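Local coordinates for protein transcriptional regulator (Vibrio vulnificus, PDB 4IVN) that probably acts as a DNA-binding transcriptional repressor controlling sialic acid catabolism, and binds N-acetylmannosamine 6-phosphate, at residues E270-I273 with P274-N278; N252-L255 with E256-E260. All coordinates share one frame; numbering follows the deposited sequence.

Contact 1: residues E270-I273 with P274-N278; sequences EVVI and PLMAN
V272 and M276 meet over a carbonyl oxygen: the terminal methyl CE of M276 lies 3.4 Å from V272 O and 4.2 Å from V272 CG2. Bends at chi2 (-66°) and chi3 (142°) fold the thioether back over the preceding turn. Both residues touch the bound N-acetylmannosamine 6-phosphate, and with Y147 and R151 they line one side of its pocket. The other branch of V272, CG1, sits beside the backbone N (chi1 -65°) and meets CD1 of L275 at 4.1 Å, the two side chains crossing obliquely.

The backbone that carries them winds as a short 3-10 segment. L275 N donates to V272 O at 2.8 Å and M276 N to I273 O at 3.0 Å, both donors standing well above the carbonyl plane. The ring of P274 lies on the outside of the turn, its CD 3.3 Å from V271 O. A water that donates to I273 O at 2.6 Å also accepts from N278 ND2, a bridge to be read with caution because N278 is poorly ordered.

The type I turn from E270 to I273 ends helix 261-270, where E270 OE2 bonds to Q266. Beyond this helix the C-terminal tail packs on the second subunit, I273 against M72 and N278 OD1 accepting from S68 N, both on helix 67-78 of that subunit.

Contact 2: residues N252-L255 with E256-E260; sequences NSLL and ESYPE
The phenol ring of Y258 turns an edge to a carbonyl of the last turn of its own helix: L254 O lies near the ring plane, 3.9 Å from Y258 CD2. The methyl CD2 of L254 comes to the rim from one side of that plane, 4.3 Å from Y258 CD2. With CG anti to the carbonyl carbon and beside the backbone N (chi1 -63°), the tyrosine keeps this edge close to the oxygen that its N-H also meets. The ring stacks with H125 of helix 114-126, and its OH is bonded to E122 of that helix, so it is held both at its hydroxyl and by the imidazole. The amide of N252 leads away from residues 256-260 to R148, which OD1 meets, with a weak bond between ND2 and S97 of the second subunit.

This is the C-terminal end of helix 237-257, a long helix of the SIS domain region, whose alpha-helical bonding runs on until Y258 leaves helical angles. Y258 N donates to L254 O at 2.7 Å, nearly along the C=O axis, and E256 N reaches N252 O. S253 O is gripped twice, by S257 N at 2.7 Å and by S257 OG at 3.1 Å, the hydroxyl arriving from above the carbonyl plane. A chi1 of -47° sets that hydroxyl beside its own backbone N, turning it back on the carbonyl one turn earlier.

P259, which has no N-H to give, follows at once, and its CA makes a CH···O contact of 3.5 Å with L255 O. CB of E256 rests 3.4 Å from S253 O. L254 packs on V121 and V124 of helix 114-126, while L255 lies against Y261 and V265 of helix 261-270.

In the fold
Contact 2 closes helix 237-257 and contact 1 follows the end of helix 261-270, so the two mark successive helix ends, with centres about 26 Å apart and nearest atoms about 12 Å apart. Both are surface contacts far from the centre of the chain, although L254 of contact 2 is buried. Contact 2 keeps alpha-helical bonds as far as Y258 and adds a serine hydroxyl; contact 1 uses 3-10 bonds, a water and apolar or thioether groups. L255 of contact 2 packs on helix 261-270, whose end leads into contact 1. Both reach the second subunit. The bound sugar phosphate is touched by contact 1, but lies about 12 Å from the side chain of L255.

Contact 1: residues E270-I273 with P274-N278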
ATOM      1  N   GLU A 270       8.138 -19.534   6.679  1.00 31.85           N
ATOM      2  CA  GLU A 270       9.266 -20.450   6.692  1.00 32.30           C
ATOM      3  C   GLU A 270       9.999 -20.602   5.388  1.00 31.81           C
ATOM      4  O   GLU A 270      11.265 -20.614   5.394  1.00 29.50           O
ATOM      5  CB  GLU A 270       8.831 -21.882   7.206  1.00 31.91           C
ATOM      6  CG  GLU A 270       8.604 -21.859   8.739  1.00 37.26           C
ATOM      7  CD  GLU A 270       7.947 -23.153   9.206  1.00 45.34           C
ATOM      8  OE1 GLU A 270       7.539 -23.899   8.314  1.00 48.67           O
ATOM      9  OE2 GLU A 270       7.719 -23.380  10.407  1.00 46.33           O
ATOM     10  N   VAL A 271       9.291 -20.606   4.272  1.00 29.03           N
ATOM     11  CA  VAL A 271       9.996 -20.964   3.044  1.00 30.47           C
ATOM     12  C   VAL A 271      10.824 -19.787   2.454  1.00 29.52           C
ATOM     13  O   VAL A 271      11.617 -20.000   1.475  1.00 32.17           O
ATOM     14  CB  VAL A 271       9.072 -21.595   1.954  1.00 28.72           C
ATOM     15  CG1 VAL A 271       8.404 -22.918   2.453  1.00 30.67           C
ATOM     16  CG2 VAL A 271       8.071 -20.551   1.385  1.00 28.94           C
ATOM     17  N   VAL A 272      10.601 -18.577   2.971  1.00 29.72           N
ATOM     18  CA  VAL A 272      11.422 -17.438   2.531  1.00 31.35           C
ATOM     19  C   VAL A 272      12.654 -17.193   3.427  1.00 31.76           C
ATOM     20  O   VAL A 272      13.524 -16.352   3.116  1.00 32.93           O
ATOM     21  CB  VAL A 272      10.593 -16.149   2.361  1.00 30.83           C
ATOM     22  CG1 VAL A 272       9.578 -16.373   1.211  1.00 28.83           C
ATOM     23  CG2 VAL A 272       9.989 -15.721   3.727  1.00 28.45           C
ATOM     24  N   ILE A 273      12.774 -17.955   4.515  1.00 31.66           N
ATOM     25  CA  ILE A 273      13.979 -17.874   5.401  1.00 30.55           C
ATOM     26  C   ILE A 273      15.270 -18.045   4.599  1.00 32.61           C
ATOM     27  O   ILE A 273      16.245 -17.234   4.782  1.00 36.70           O
ATOM     28  CB  ILE A 273      13.910 -18.828   6.639  1.00 29.95           C
ATOM     29  CG1 ILE A 273      12.758 -18.415   7.535  1.00 29.99           C
ATOM     30  CG2 ILE A 273      15.264 -18.877   7.414  1.00 32.11           C
ATOM     31  CD1 ILE A 273      12.903 -17.027   8.237  1.00 30.91           C
ATOM     32  N   PRO A 274      15.303 -18.991   3.640  1.00 34.25           N
ATOM     33  CA  PRO A 274      16.625 -19.113   2.957  1.00 36.60           C
ATOM     34  C   PRO A 274      16.893 -17.955   1.984  1.00 35.89           C
ATOM     35  O   PRO A 274      17.977 -17.916   1.370  1.00 35.70           O
ATOM     36  CB  PRO A 274      16.492 -20.393   2.109  1.00 38.69           C
ATOM     37  CG  PRO A 274      15.384 -21.154   2.762  1.00 37.05           C
ATOM     38  CD  PRO A 274      14.401 -20.123   3.284  1.00 36.93           C
ATOM     39  N   LEU A 275      15.976 -16.993   1.903  1.00 33.93           N
ATOM     40  CA  LEU A 275      16.176 -15.826   1.004  1.00 30.64           C
ATOM     41  C   LEU A 275      16.622 -14.600   1.827  1.00 32.57           C
ATOM     42  O   LEU A 275      16.741 -13.468   1.276  1.00 31.30           O
ATOM     43  CB  LEU A 275      14.875 -15.518   0.172  1.00 29.57           C
ATOM     44  CG  LEU A 275      14.068 -16.713  -0.374  1.00 29.66           C
ATOM     45  CD1 LEU A 275      12.875 -16.205  -1.141  1.00 30.84           C
ATOM     46  CD2 LEU A 275      15.045 -17.412  -1.325  1.00 30.94           C
ATOM     47  N   MET A 276      16.937 -14.821   3.110  1.00 31.88           N
ATOM     48  CA  MET A 276      17.355 -13.698   3.992  1.00 35.68           C
ATOM     49  C   MET A 276      18.861 -13.670   3.996  1.00 36.41           C
ATOM     50  O   MET A 276      19.458 -14.662   3.683  1.00 37.20           O
ATOM     51  CB  MET A 276      16.797 -13.854   5.443  1.00 35.10           C
ATOM     52  CG  MET A 276      15.275 -13.961   5.501  1.00 37.77           C
ATOM     53  SD  MET A 276      14.627 -12.369   4.952  1.00 38.29           S
ATOM     54  CE  MET A 276      13.215 -13.047   4.033  1.00 41.58           C
ATOM     55  N   ALA A 277      19.493 -12.547   4.380  1.00 34.03           N
ATOM     56  CA  ALA A 277      20.944 -12.451   4.325  1.00 40.85           C
ATOM     57  C   ALA A 277      21.494 -13.316   5.436  1.00 47.10           C
ATOM     58  O   ALA A 277      22.604 -13.835   5.343  1.00 50.59           O
ATOM     59  CB  ALA A 277      21.428 -11.030   4.526  1.00 41.04           C
ATOM     60  N   ASN A 278      20.642 -13.499   6.438  1.00 44.86           N
ATOM     61  CA  ASN A 278      21.059 -13.398   7.817  1.00 67.69           C
ATOM     62  C   ASN A 278      21.525 -12.034   8.351  1.00 69.65           C
ATOM     63  O   ASN A 278      22.669 -11.548   8.145  1.00 74.00           O
ATOM     64  CB  ASN A 278      21.939 -14.560   8.124  1.00 65.20           C
ATOM     65  CG  ASN A 278      21.102 -15.790   8.169  1.00 62.21           C
ATOM     66  OD1 ASN A 278      20.342 -15.939   9.105  1.00 58.53           O
ATOM     67  ND2 ASN A 278      21.092 -16.563   7.093  1.00 65.37           N
ATOM     68  OXT ASN A 278      20.631 -11.417   8.982  1.00 71.68           O
TER
HETATM   69  O   HOH W   1      18.533 -17.893   5.887  1.00 52.16           O

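Contact 2: residues N252-L255 with E256-E260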
ATOM      1  N   ASN A 252      -7.919 -10.749   8.074  1.00 34.98           N
ATOM      2  CA  ASN A 252      -8.013 -11.085   9.499  1.00 40.62           C
ATOM      3  C   ASN A 252      -9.312 -11.814   9.927  1.00 37.40           C
ATOM      4  O   ASN A 252      -9.262 -12.654  10.840  1.00 36.95           O
ATOM      5  CB  ASN A 252      -7.780  -9.853  10.361  1.00 37.67           C
ATOM      6  CG  ASN A 252      -6.347  -9.305  10.199  1.00 35.65           C
ATOM      7  OD1 ASN A 252      -5.481  -9.980   9.631  1.00 34.16           O
ATOM      8  ND2 ASN A 252      -6.123  -8.083  10.625  1.00 36.33           N
ATOM      9  N   SER A 253     -10.460 -11.447   9.342  1.00 41.31           N
ATOM     10  CA  SER A 253     -11.702 -12.216   9.555  1.00 41.99           C
ATOM     11  C   SER A 253     -11.567 -13.614   9.098  1.00 41.20           C
ATOM     12  O   SER A 253     -11.973 -14.539   9.835  1.00 41.39           O
ATOM     13  CB  SER A 253     -12.917 -11.610   8.899  1.00 38.43           C
ATOM     14  OG  SER A 253     -12.913 -10.285   9.254  1.00 38.78           O
ATOM     15  N   LEU A 254     -10.990 -13.795   7.911  1.00 39.93           N
ATOM     16  CA  LEU A 254     -10.742 -15.150   7.411  1.00 39.22           C
ATOM     17  C   LEU A 254      -9.930 -15.974   8.442  1.00 40.12           C
ATOM     18  O   LEU A 254     -10.276 -17.136   8.752  1.00 38.20           O
ATOM     19  CB  LEU A 254     -10.003 -15.144   6.070  1.00 35.19           C
ATOM     20  CG  LEU A 254     -10.818 -15.015   4.796  1.00 38.60           C
ATOM     21  CD1 LEU A 254      -9.963 -14.366   3.702  1.00 43.41           C
ATOM     22  CD2 LEU A 254     -11.497 -16.351   4.419  1.00 37.51           C
ATOM     23  N   LEU A 255      -8.849 -15.372   8.951  1.00 36.01           N
ATOM     24  CA  LEU A 255      -7.984 -16.043   9.895  1.00 35.56           C
ATOM     25  C   LEU A 255      -8.761 -16.338  11.184  1.00 40.18           C
ATOM     26  O   LEU A 255      -8.589 -17.369  11.814  1.00 36.95           O
ATOM     27  CB  LEU A 255      -6.749 -15.173  10.179  1.00 36.66           C
ATOM     28  CG  LEU A 255      -5.678 -15.373   9.076  1.00 35.79           C
ATOM     29  CD1 LEU A 255      -4.716 -14.207   9.034  1.00 37.35           C
ATOM     30  CD2 LEU A 255      -4.894 -16.691   9.328  1.00 37.17           C
ATOM     31  N   GLU A 256      -9.697 -15.463  11.515  1.00 40.57           N
ATOM     32  CA  GLU A 256     -10.479 -15.717  12.728  1.00 42.99           C
ATOM     33  C   GLU A 256     -11.515 -16.809  12.469  1.00 44.07           C
ATOM     34  O   GLU A 256     -11.750 -17.618  13.337  1.00 43.97           O
ATOM     35  CB  GLU A 256     -11.147 -14.471  13.161  1.00 45.61           C
ATOM     36  CG  GLU A 256     -12.026 -14.673  14.364  1.00 53.62           C
ATOM     37  CD  GLU A 256     -11.783 -13.576  15.331  1.00 72.50           C
ATOM     38  OE1 GLU A 256     -10.646 -13.512  15.857  1.00 82.05           O
ATOM     39  OE2 GLU A 256     -12.715 -12.773  15.550  1.00 81.00           O
ATOM     40  N   SER A 257     -12.129 -16.871  11.277  1.00 42.14           N
ATOM     41  CA  SER A 257     -13.170 -17.890  11.044  1.00 45.40           C
ATOM     42  C   SER A 257     -12.545 -19.232  10.748  1.00 48.08           C
ATOM     43  O   SER A 257     -13.139 -20.261  11.045  1.00 45.53           O
ATOM     44  CB  SER A 257     -14.145 -17.500   9.935  1.00 48.56           C
ATOM     45  OG  SER A 257     -14.578 -16.176  10.094  1.00 45.74           O
ATOM     46  N   TYR A 258     -11.349 -19.232  10.160  1.00 45.34           N
ATOM     47  CA  TYR A 258     -10.754 -20.433   9.624  1.00 42.66           C
ATOM     48  C   TYR A 258      -9.313 -20.463  10.101  1.00 42.78           C
ATOM     49  O   TYR A 258      -8.353 -20.323   9.283  1.00 41.37           O
ATOM     50  CB  TYR A 258     -10.887 -20.458   8.088  1.00 42.57           C
ATOM     51  CG  TYR A 258     -12.332 -20.503   7.636  1.00 46.92           C
ATOM     52  CD1 TYR A 258     -13.063 -21.701   7.760  1.00 44.78           C
ATOM     53  CD2 TYR A 258     -13.004 -19.360   7.129  1.00 44.03           C
ATOM     54  CE1 TYR A 258     -14.389 -21.764   7.384  1.00 51.11           C
ATOM     55  CE2 TYR A 258     -14.368 -19.439   6.744  1.00 44.73           C
ATOM     56  CZ  TYR A 258     -15.024 -20.648   6.889  1.00 48.05           C
ATOM     57  OH  TYR A 258     -16.344 -20.800   6.576  1.00 52.22           O
ATOM     58  N   PRO A 259      -9.145 -20.651  11.421  1.00 45.21           N
ATOM     59  CA  PRO A 259      -7.805 -20.722  12.027  1.00 43.79           C
ATOM     60  C   PRO A 259      -6.817 -21.667  11.339  1.00 41.90           C
ATOM     61  O   PRO A 259      -5.608 -21.471  11.503  1.00 40.85           O
ATOM     62  CB  PRO A 259      -8.061 -21.109  13.518  1.00 47.54           C
ATOM     63  CG  PRO A 259      -9.538 -21.235  13.676  1.00 51.07           C
ATOM     64  CD  PRO A 259     -10.224 -20.735  12.439  1.00 47.90           C
ATOM     65  N   GLU A 260      -7.281 -22.631  10.537  1.00 43.76           N
ATOM     66  CA  GLU A 260      -6.348 -23.459   9.754  1.00 45.59           C
ATOM     67  C   GLU A 260      -5.464 -22.620   8.758  1.00 44.94           C
ATOM     68  O   GLU A 260      -4.366 -23.078   8.345  1.00 42.78           O
ATOM     69  CB  GLU A 260      -7.100 -24.609   9.028  1.00 51.97           C
ATOM     70  CG  GLU A 260      -7.208 -24.556   7.489  1.00 61.98           C
ATOM     71  CD  GLU A 260      -8.546 -24.039   6.832  1.00 77.51           C
ATOM     72  OE1 GLU A 260      -9.699 -24.282   7.319  1.00 76.71           O
ATOM     73  OE2 GLU A 260      -8.440 -23.423   5.731  1.00 73.30           O
TER